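Local coordinates for DUF3120 domain-containing protein (Bordetella pertussis, PDB 6RGN) that is a type III secretion effector whose N-terminal domain, the part described here, targets membranes, probably by binding the phosphoinositide PIP2, at residues E61-V66 with E80-V85; A105-E110 with E126-I131. One frame throughout, in Å; residues are numbered along the deposited sequence.

Along the chain the two contacts come in series, neither nested nor crossed. Interaction 1 closes first: helix 61-65 is followed by a mostly irregular connection of 13 residues, after which helix 76-90 returns antiparallel to it. Helix 96-112 comes next and carries the first half of interaction 2, which helix 124-140 completes after the short helix 114-120 in the connection. The contact centres lie about 10 Å apart, and their side chains meet in one core: Val81 packs on Leu106, and Phe62 on Leu127. Together they tie the short N-terminal helix and the three long helices into the all-helical membrane-targeting domain.

Interaction 1: E61-V66 with E80-V85; sequences EFVRSV and EVKHDV
This is a buried, almost wholly apolar helix-helix contact, joining the short N-terminal helix 61-65 and the residue after it to helix 76-90 within an all-helical bundle domain. The two segments run nearly antiparallel, 168° between their directions, and the CA atoms of Val63 and Lys82 are the nearest across the two segments. Phe62 illustrates how one ring can fill the space between helices. Its CG stands anti to the backbone N (chi1 -175°), which carries the ring inward to two valines one helical turn apart: CE2 lies 3.8 Å from CG1 of Val81, and CD2 lies 3.9 Å from CG2 of Val85. Both methyls approach the ring obliquely. Beyond the pair of segments the same ring rests on Val124 of helix 124-140, so it links three helices.

At the outer margin the aliphatic part of Lys82 takes over. Its CD sits 3.8 Å from CG2 of Val66 and 4.0 Å from CG1 of Val63; the chain slides past Val66 in the opposite direction but crosses Val63 at about a right angle. Helix 61-65 ends here, with Val66 leaving helical geometry. Near this end Phe62 O accepts hydrogen bonds from both the backbone N of Val66 and the hydroxyl of Ser65, whose OG donates in the carbonyl plane on a lone pair. The Val66 carbonyl also takes a bond from Arg120. A bend at chi3 (-64°) turns the lysine's ammonium toward a bridging water, which accepts from Lys82 NZ at 3.0 Å and donates to Val66 O at 2.6 Å.

Interaction 2: A105-E110 with E126-I131; sequences ALNHWE and ELRTAI
The Arg128 guanidinium meets Glu110 at its edge, with OE1 near the guanidinium plane, while the Asn107 amide oxygen comes in obliquely. The backbone N of Asn107 also lies in the guanidinium plane, but at another part of the rim, on the side between NE and NH2. Both terminal nitrogens converge end-on upon a single carboxylate oxygen: NH2 reaches Glu110 OE1 at 2.9 Å and NH1 reaches the same OE1 at 3.1 Å. The two bonds are not equivalent. NH2 arrives nearly along the C-O axis of OE1, whereas NH1 meets that oxygen from above the carboxylate plane, and the two flat groups are turned 36° apart. A weak third bond, 3.1 Å from Arg128 NH2 to Asn107 OD1, is bent to 125° at the hydrogen; the other end of that amide, ND2, bonds Glu103 on its own helix. Such a forked grip restrains rotation of the guanidinium, and the carboxylate probably offsets its positive charge. A bound sodium ion lies about 4 Å from the Arg128 side chain.

The salt bridge spans two antiparallel helices of the bundle, 96-112 and 124-140, whose segment axes approach no closer than 12.3 Å. Across so wide a gap Arg128 extends from CG to NE, and Glu110 holds CG anti to its backbone N (chi1 -172°) and stays extended beyond it. Leu106 fills the space on the buried side. Its CB lies obliquely beside the arginine head, 3.8 Å from NH2 of Arg128. The CD1 methyl of Leu106 packs 3.8 Å from CD2 of Leu127 and meets Ile131 tip to tip, CD1 against CD1 at 3.6 Å.

Interaction 1: E61-V66 with E80-V85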
loop_
_atom_site.group_PDB
_atom_site.type_symbol
_atom_site.label_atom_id
_atom_site.label_comp_id
_atom_site.label_asym_id
_atom_site.label_seq_id
_atom_site.Cartn_x
_atom_site.Cartn_y
_atom_site.Cartn_z
ATOM N N GLU A 61 1.482 -1.237 -9.828
ATOM C CA GLU A 61 2.933 -1.427 -9.561
ATOM C C GLU A 61 3.174 -1.933 -8.139
ATOM O O GLU A 61 3.951 -2.905 -7.952
ATOM C CB GLU A 61 3.716 -0.131 -9.781
ATOM C CG GLU A 61 3.799 0.295 -11.214
ATOM C CD GLU A 61 4.479 1.656 -11.347
ATOM O OE1 GLU A 61 5.632 1.776 -10.854
ATOM O OE2 GLU A 61 3.851 2.588 -11.904
ATOM N N PHE A 62 2.503 -1.387 -7.151
ATOM C CA PHE A 62 2.700 -1.825 -5.752
ATOM C C PHE A 62 2.315 -3.303 -5.603
ATOM O O PHE A 62 3.170 -4.137 -5.145
ATOM C CB PHE A 62 1.931 -1.016 -4.709
ATOM C CG PHE A 62 2.325 -1.506 -3.337
ATOM C CD1 PHE A 62 3.605 -1.279 -2.873
ATOM C CD2 PHE A 62 1.501 -2.325 -2.588
ATOM C CE1 PHE A 62 4.012 -1.712 -1.625
ATOM C CE2 PHE A 62 1.914 -2.820 -1.351
ATOM C CZ PHE A 62 3.203 -2.554 -0.899
ATOM N N VAL A 63 1.090 -3.660 -5.984
ATOM C CA VAL A 63 0.674 -5.092 -5.876
ATOM C C VAL A 63 1.600 -5.973 -6.727
ATOM O O VAL A 63 1.821 -7.152 -6.352
ATOM C CB VAL A 63 -0.828 -5.303 -6.200
ATOM C CG1 VAL A 63 -1.199 -6.766 -6.178
ATOM C CG2 VAL A 63 -1.700 -4.591 -5.159
ATOM N N ARG A 64 2.078 -5.557 -7.887
ATOM C CA ARG A 64 3.048 -6.436 -8.619
ATOM C C ARG A 64 4.314 -6.641 -7.762
ATOM O O ARG A 64 4.955 -7.707 -7.896
ATOM C CB ARG A 64 3.391 -5.909 -10.025
ATOM C CG ARG A 64 2.276 -6.169 -11.034
ATOM C CD ARG A 64 2.583 -5.877 -12.502
ATOM N NE ARG A 64 3.461 -4.711 -12.676
ATOM C CZ ARG A 64 3.066 -3.462 -13.029
ATOM N NH1 ARG A 64 3.984 -2.509 -13.178
ATOM N NH2 ARG A 64 1.790 -3.177 -13.232
ATOM N N SER A 65 4.765 -5.607 -7.056
ATOM C CA SER A 65 6.078 -5.584 -6.352
ATOM C C SER A 65 6.043 -6.564 -5.170
ATOM O O SER A 65 7.112 -7.050 -4.778
ATOM C CB SER A 65 6.466 -4.193 -5.878
ATOM O OG SER A 65 5.691 -3.780 -4.780
ATOM N N VAL A 66 4.849 -6.822 -4.616
ATOM C CA VAL A 66 4.653 -7.785 -3.503
ATOM C C VAL A 66 4.176 -9.169 -4.003
ATOM O O VAL A 66 3.838 -10.017 -3.115
ATOM C CB VAL A 66 3.735 -7.179 -2.427
ATOM C CG1 VAL A 66 4.359 -5.931 -1.870
ATOM C CG2 VAL A 66 2.311 -6.838 -2.859
ATOM N N GLU A 80 -4.077 -8.202 3.538
ATOM C CA GLU A 80 -4.817 -7.007 4.026
ATOM C C GLU A 80 -4.198 -5.734 3.449
ATOM O O GLU A 80 -4.941 -4.814 3.115
ATOM C CB GLU A 80 -4.835 -6.872 5.547
ATOM C CG GLU A 80 -5.889 -5.864 6.007
ATOM C CD GLU A 80 -7.288 -6.361 5.682
ATOM O OE1 GLU A 80 -7.538 -7.543 5.975
ATOM O OE2 GLU A 80 -8.109 -5.592 5.078
ATOM N N VAL A 81 -2.878 -5.651 3.362
ATOM C CA VAL A 81 -2.240 -4.490 2.713
ATOM C C VAL A 81 -2.745 -4.361 1.279
ATOM O O VAL A 81 -3.051 -3.204 0.878
ATOM C CB VAL A 81 -0.711 -4.571 2.727
ATOM C CG1 VAL A 81 -0.124 -3.575 1.765
ATOM C CG2 VAL A 81 -0.200 -4.390 4.147
ATOM N N LYS A 82 -2.664 -5.437 0.500
ATOM C CA LYS A 82 -3.043 -5.367 -0.939
ATOM C C LYS A 82 -4.509 -4.964 -1.056
ATOM O O LYS A 82 -4.836 -4.043 -1.867
ATOM C CB LYS A 82 -2.804 -6.688 -1.681
ATOM C CG LYS A 82 -1.363 -7.165 -1.617
ATOM C CD LYS A 82 -1.101 -8.360 -2.504
ATOM C CE LYS A 82 -1.868 -9.583 -2.095
ATOM N NZ LYS A 82 -1.619 -10.715 -3.026
ATOM N N HIS A 83 -5.338 -5.543 -0.200
ATOM C CA HIS A 83 -6.777 -5.229 -0.216
ATOM C C HIS A 83 -6.976 -3.739 0.099
ATOM O O HIS A 83 -7.866 -3.115 -0.491
ATOM C CB HIS A 83 -7.540 -6.130 0.752
ATOM C CG HIS A 83 -8.923 -5.631 0.933
ATOM N ND1 HIS A 83 -9.953 -5.990 0.116
ATOM C CD2 HIS A 83 -9.422 -4.763 1.837
ATOM C CE1 HIS A 83 -11.066 -5.379 0.509
ATOM N NE2 HIS A 83 -10.754 -4.599 1.555
ATOM N N ASP A 84 -6.281 -3.219 1.090
ATOM C CA ASP A 84 -6.411 -1.793 1.452
ATOM C C ASP A 84 -5.929 -0.848 0.332
ATOM O O ASP A 84 -6.510 0.254 0.197
ATOM C CB ASP A 84 -5.650 -1.523 2.729
ATOM C CG ASP A 84 -6.314 -2.120 3.974
ATOM O OD1 ASP A 84 -7.433 -2.629 3.867
ATOM O OD2 ASP A 84 -5.681 -2.030 5.061
ATOM N N VAL A 85 -4.847 -1.172 -0.366
ATOM C CA VAL A 85 -4.413 -0.421 -1.571
ATOM C C VAL A 85 -5.609 -0.343 -2.541
ATOM O O VAL A 85 -5.987 0.778 -2.952
ATOM C CB VAL A 85 -3.182 -1.025 -2.278
ATOM C CG1 VAL A 85 -2.955 -0.281 -3.585
ATOM C CG2 VAL A 85 -1.971 -0.921 -1.386
HETATM O O HOH W 1 1.343 -10.861 -2.906
#

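Interaction 2: A105-E110 with E126-I131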
loop_
_atom_site.group_PDB
_atom_site.type_symbol
_atom_site.label_atom_id
_atom_site.label_comp_id
_atom_site.label_asym_id
_atom_site.label_seq_id
_atom_site.Cartn_x
_atom_site.Cartn_y
_atom_site.Cartn_z
ATOM N N ALA A 105 -1.964 -0.882 8.216
ATOM C CA ALA A 105 -1.842 -2.244 7.660
ATOM C C ALA A 105 -0.397 -2.486 7.217
ATOM O O ALA A 105 0.126 -3.550 7.538
ATOM C CB ALA A 105 -2.760 -2.412 6.501
ATOM N N LEU A 106 0.281 -1.477 6.654
ATOM C CA LEU A 106 1.738 -1.538 6.364
ATOM C C LEU A 106 2.561 -1.672 7.648
ATOM O O LEU A 106 3.472 -2.566 7.663
ATOM C CB LEU A 106 2.181 -0.317 5.547
ATOM C CG LEU A 106 1.626 -0.212 4.133
ATOM C CD1 LEU A 106 1.830 1.205 3.576
ATOM C CD2 LEU A 106 2.331 -1.199 3.210
ATOM N N ASN A 107 2.237 -0.937 8.734
ATOM C CA ASN A 107 2.936 -1.102 10.025
ATOM C C ASN A 107 2.708 -2.523 10.561
ATOM O O ASN A 107 3.688 -3.152 11.011
ATOM C CB ASN A 107 2.440 -0.092 11.042
ATOM C CG ASN A 107 2.676 1.349 10.580
ATOM O OD1 ASN A 107 3.548 1.590 9.738
ATOM N ND2 ASN A 107 1.999 2.299 11.206
ATOM N N HIS A 108 1.455 -3.022 10.526
ATOM C CA HIS A 108 1.158 -4.396 11.003
ATOM C C HIS A 108 1.991 -5.420 10.218
ATOM O O HIS A 108 2.456 -6.394 10.835
ATOM C CB HIS A 108 -0.319 -4.708 10.923
ATOM C CG HIS A 108 -0.604 -6.136 11.281
ATOM N ND1 HIS A 108 -0.417 -6.617 12.571
ATOM C CD2 HIS A 108 -1.102 -7.180 10.565
ATOM C CE1 HIS A 108 -0.707 -7.912 12.620
ATOM N NE2 HIS A 108 -1.144 -8.274 11.424
ATOM N N TRP A 109 2.087 -5.262 8.904
ATOM C CA TRP A 109 2.863 -6.198 8.047
ATOM C C TRP A 109 4.347 -6.159 8.453
ATOM O O TRP A 109 4.962 -7.237 8.595
ATOM C CB TRP A 109 2.626 -5.863 6.575
ATOM C CG TRP A 109 3.330 -6.767 5.610
ATOM C CD1 TRP A 109 3.619 -8.089 5.777
ATOM C CD2 TRP A 109 3.969 -6.359 4.398
ATOM N NE1 TRP A 109 4.342 -8.561 4.726
ATOM C CE2 TRP A 109 4.605 -7.509 3.871
ATOM C CE3 TRP A 109 4.031 -5.151 3.691
ATOM C CZ2 TRP A 109 5.277 -7.476 2.658
ATOM C CZ3 TRP A 109 4.699 -5.127 2.498
ATOM C CH2 TRP A 109 5.311 -6.276 1.982
ATOM N N GLU A 110 4.908 -4.941 8.583
ATOM C CA GLU A 110 6.321 -4.757 8.973
ATOM C C GLU A 110 6.573 -5.347 10.352
ATOM O O GLU A 110 7.621 -5.951 10.495
ATOM C CB GLU A 110 6.732 -3.301 8.895
ATOM C CG GLU A 110 8.235 -3.047 9.086
ATOM C CD GLU A 110 8.544 -1.552 8.894
ATOM O OE1 GLU A 110 7.566 -0.757 8.707
ATOM O OE2 GLU A 110 9.746 -1.187 8.872
ATOM N N GLU A 126 8.253 4.122 -1.001
ATOM C CA GLU A 126 7.576 4.914 -2.046
ATOM C C GLU A 126 6.074 4.927 -1.808
ATOM O O GLU A 126 5.494 5.987 -1.954
ATOM C CB GLU A 126 7.967 4.465 -3.443
ATOM C CG GLU A 126 7.456 5.431 -4.483
ATOM C CD GLU A 126 7.937 5.227 -5.923
ATOM O OE1 GLU A 126 8.404 4.109 -6.227
ATOM O OE2 GLU A 126 7.796 6.168 -6.741
ATOM N N LEU A 127 5.440 3.814 -1.487
ATOM C CA LEU A 127 3.997 3.797 -1.172
ATOM C C LEU A 127 3.713 4.696 0.043
ATOM O O LEU A 127 2.727 5.466 0.017
ATOM C CB LEU A 127 3.547 2.372 -0.900
ATOM C CG LEU A 127 2.069 2.266 -0.564
ATOM C CD1 LEU A 127 1.232 2.778 -1.738
ATOM C CD2 LEU A 127 1.688 0.866 -0.204
ATOM N N ARG A 128 4.555 4.635 1.078
ATOM C CA ARG A 128 4.355 5.507 2.280
ATOM C C ARG A 128 4.514 6.993 1.909
ATOM O O ARG A 128 3.761 7.884 2.457
ATOM C CB ARG A 128 5.346 5.039 3.348
ATOM C CG ARG A 128 4.905 3.731 3.981
ATOM C CD ARG A 128 5.887 3.268 5.004
ATOM N NE ARG A 128 5.274 2.313 5.952
ATOM C CZ ARG A 128 5.932 1.325 6.571
ATOM N NH1 ARG A 128 7.245 1.216 6.335
ATOM N NH2 ARG A 128 5.323 0.541 7.482
ATOM N N THR A 129 5.394 7.292 0.966
ATOM C CA THR A 129 5.586 8.661 0.461
ATOM C C THR A 129 4.283 9.019 -0.282
ATOM O O THR A 129 3.801 10.139 -0.124
ATOM C CB THR A 129 6.885 8.781 -0.364
ATOM O OG1 THR A 129 8.046 8.549 0.443
ATOM C CG2 THR A 129 6.989 10.102 -1.079
ATOM N N ALA A 130 3.660 8.070 -1.023
ATOM C CA ALA A 130 2.427 8.378 -1.796
ATOM C C ALA A 130 1.270 8.658 -0.839
ATOM O O ALA A 130 0.484 9.640 -1.105
ATOM C CB ALA A 130 2.035 7.311 -2.785
ATOM N N ILE A 131 1.110 7.790 0.158
ATOM C CA ILE A 131 0.159 7.973 1.281
ATOM C C ILE A 131 0.241 9.413 1.834
ATOM O O ILE A 131 -0.804 10.057 1.964
ATOM C CB ILE A 131 0.401 6.908 2.356
ATOM C CG1 ILE A 131 0.057 5.503 1.835
ATOM C CG2 ILE A 131 -0.354 7.223 3.636
ATOM C CD1 ILE A 131 0.394 4.416 2.809
#